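Local coordinates for Cas13d (uncultured Ruminococcus sp, PDB 6IV9), which probably acts as an RNA-guided CRISPR ribonuclease that binds a crRNA, matures it and cleaves target RNA through two HEPN domains, at residues Gly108-Glu112 and Val113-Phe117. The protein carries 2 engineered substitutions. Residues are numbered along the deposited sequence; the frame is centred on the assembly and turned at random.
Sequences GDVNE and VNITF
Asn111 holds CG between its backbone N and carbonyl carbon (chi1 61°), which brings OD1 beside the backbone N-H groups of Val113 and Asn114. The N-H of Val113 arrives in the carbonyl plane, 2.9 Å from N to Asn111 OD1, but the bond is bent at 141°. The N-H of Asn114 points more directly, at 2.8 Å from N to Asn111 OD1, yet comes from above that plane. The Val113 bond closes an Asx turn, and the Asn114 bond adds a second hold on the same oxygen. The turn sits at the tip of an antiparallel beta hairpin, between strands 105-110 and 114-119 of a three-stranded sheet. Asn111 N closes the tip with a nearly straight bond to Asn114 O (3.0 Å). On the amide's other arm, Asn111 ND2 donates to Asp109 OD2 at 3.1 Å, which fixes the flip of the amide. With an alanine here, the N-H groups of Val113 and Asn114 would probably lose this acceptor, and the Asp109 carboxylate its amide partner. Thr116 N bonds Asp109 O at 3.0 Å. A water donates to that same oxygen and to Thr116 OG1, which also hydrogen-bonds Asn130. Val110 and Ile115 form a non-hydrogen-bonded pair on the face of the sheet opposite Asp109 and Thr116, with Val110 CG1 4.3 Å from Ile115 CG1. At the tip, Val113 packs on a sugar of the bound RNA.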
ATOM      1  N   GLY A 108      35.949  15.656  11.737  1.00 34.74           N
ATOM      2  CA  GLY A 108      37.238  16.264  11.413  1.00 41.47           C
ATOM      3  C   GLY A 108      37.072  17.761  11.288  1.00 39.20           C
ATOM      4  O   GLY A 108      36.400  18.350  12.111  1.00 43.16           O
ATOM      5  N   ASP A 109      37.660  18.346  10.268  1.00 37.32           N
ATOM      6  CA  ASP A 109      37.577  19.810  10.116  1.00 38.73           C
ATOM      7  C   ASP A 109      36.181  20.233   9.666  1.00 40.67           C
ATOM      8  O   ASP A 109      35.610  19.561   8.842  1.00 37.15           O
ATOM      9  CB  ASP A 109      38.662  20.299   9.166  1.00 42.43           C
ATOM     10  CG  ASP A 109      38.602  21.784   8.923  1.00 47.64           C
ATOM     11  OD1 ASP A 109      38.729  22.532   9.884  1.00 44.62           O
ATOM     12  OD2 ASP A 109      38.416  22.160   7.775  1.00 54.10           O
ATOM     13  N   VAL A 110      35.677  21.312  10.248  1.00 36.81           N
ATOM     14  CA  VAL A 110      34.384  21.918   9.835  1.00 36.76           C
ATOM     15  C   VAL A 110      34.700  23.346   9.418  1.00 32.37           C
ATOM     16  O   VAL A 110      35.332  24.026  10.173  1.00 34.99           O
ATOM     17  CB  VAL A 110      33.335  21.920  10.959  1.00 38.07           C
ATOM     18  CG1 VAL A 110      32.105  22.705  10.560  1.00 38.77           C
ATOM     19  CG2 VAL A 110      32.949  20.525  11.384  1.00 38.71           C
ATOM     20  N   ASN A 111      34.258  23.747   8.242  1.00 31.41           N
ATOM     21  CA  ASN A 111      34.463  25.131   7.769  1.00 36.48           C
ATOM     22  C   ASN A 111      33.187  25.616   7.083  1.00 38.12           C
ATOM     23  O   ASN A 111      32.213  24.892   7.053  1.00 36.26           O
ATOM     24  CB  ASN A 111      35.725  25.308   6.935  1.00 39.16           C
ATOM     25  CG  ASN A 111      35.700  24.459   5.696  1.00 38.50           C
ATOM     26  OD1 ASN A 111      34.837  24.613   4.866  1.00 36.47           O
ATOM     27  ND2 ASN A 111      36.647  23.558   5.585  1.00 43.78           N
ATOM     28  N   GLU A 112      33.246  26.798   6.498  1.00 34.11           N
ATOM     29  CA  GLU A 112      32.052  27.410   5.886  1.00 39.87           C
ATOM     30  C   GLU A 112      31.497  26.520   4.776  1.00 36.42           C
ATOM     31  O   GLU A 112      30.302  26.497   4.613  1.00 35.15           O
ATOM     32  CB  GLU A 112      32.417  28.764   5.295  1.00 43.87           C
ATOM     33  CG  GLU A 112      31.302  29.348   4.470  1.00 47.57           C
ATOM     34  CD  GLU A 112      31.542  30.749   3.956  1.00 61.72           C
ATOM     35  OE1 GLU A 112      32.710  31.097   3.754  1.00 61.86           O
ATOM     36  OE2 GLU A 112      30.558  31.476   3.767  1.00 59.50           O
ATOM     37  N   VAL A 113      32.371  25.845   4.042  1.00 34.91           N
ATOM     38  CA  VAL A 113      31.944  25.069   2.848  1.00 36.37           C
ATOM     39  C   VAL A 113      31.834  23.571   3.103  1.00 34.89           C
ATOM     40  O   VAL A 113      30.906  22.983   2.595  1.00 33.90           O
ATOM     41  CB  VAL A 113      32.924  25.307   1.694  1.00 38.18           C
ATOM     42  CG1 VAL A 113      32.524  24.527   0.459  1.00 41.81           C
ATOM     43  CG2 VAL A 113      33.082  26.773   1.387  1.00 39.38           C
ATOM     44  N   ASN A 114      32.756  22.994   3.862  1.00 30.77           N
ATOM     45  CA  ASN A 114      32.767  21.520   3.976  1.00 33.43           C
ATOM     46  C   ASN A 114      32.830  21.021   5.406  1.00 31.95           C
ATOM     47  O   ASN A 114      33.269  21.743   6.274  1.00 32.54           O
ATOM     48  CB  ASN A 114      33.980  20.900   3.292  1.00 37.96           C
ATOM     49  CG  ASN A 114      34.003  21.181   1.813  1.00 44.96           C
ATOM     50  OD1 ASN A 114      34.803  21.972   1.355  1.00 53.95           O
ATOM     51  ND2 ASN A 114      33.121  20.549   1.066  1.00 54.71           N
ATOM     52  N   ILE A 115      32.391  19.781   5.553  1.00 28.98           N
ATOM     53  CA  ILE A 115      32.432  19.013   6.815  1.00 28.64           C
ATOM     54  C   ILE A 115      33.174  17.724   6.491  1.00 32.64           C
ATOM     55  O   ILE A 115      32.793  17.068   5.549  1.00 32.02           O
ATOM     56  CB  ILE A 115      31.015  18.725   7.319  1.00 33.70           C
ATOM     57  CG1 ILE A 115      30.305  20.004   7.761  1.00 34.31           C
ATOM     58  CG2 ILE A 115      31.053  17.686   8.415  1.00 35.67           C
ATOM     59  CD1 ILE A 115      28.834  19.833   7.954  1.00 37.31           C
ATOM     60  N   THR A 116      34.215  17.424   7.248  1.00 30.17           N
ATOM     61  CA  THR A 116      34.966  16.181   7.004  1.00 30.07           C
ATOM     62  C   THR A 116      34.734  15.273   8.194  1.00 25.11           C
ATOM     63  O   THR A 116      34.701  15.756   9.282  1.00 30.69           O
ATOM     64  CB  THR A 116      36.462  16.428   6.821  1.00 36.90           C
ATOM     65  OG1 THR A 116      36.622  17.290   5.709  1.00 43.25           O
ATOM     66  CG2 THR A 116      37.222  15.159   6.543  1.00 35.81           C
ATOM     67  N   PHE A 117      34.546  13.995   7.942  1.00 25.34           N
ATOM     68  CA  PHE A 117      34.319  13.053   9.051  1.00 25.05           C
ATOM     69  C   PHE A 117      34.727  11.660   8.596  1.00 25.64           C
ATOM     70  O   PHE A 117      34.990  11.446   7.455  1.00 28.80           O
ATOM     71  CB  PHE A 117      32.869  13.093   9.526  1.00 28.54           C
ATOM     72  CG  PHE A 117      31.913  12.348   8.636  1.00 26.05           C
ATOM     73  CD1 PHE A 117      31.502  12.892   7.438  1.00 28.15           C
ATOM     74  CD2 PHE A 117      31.452  11.099   8.985  1.00 27.46           C
ATOM     75  CE1 PHE A 117      30.631  12.207   6.617  1.00 29.39           C
ATOM     76  CE2 PHE A 117      30.573  10.420   8.164  1.00 28.55           C
ATOM     77  CZ  PHE A 117      30.175  10.974   6.981  1.00 28.43           C
TER
HETATM   78  O   HOH W   1      36.139  20.132   5.993  1.00 46.21           O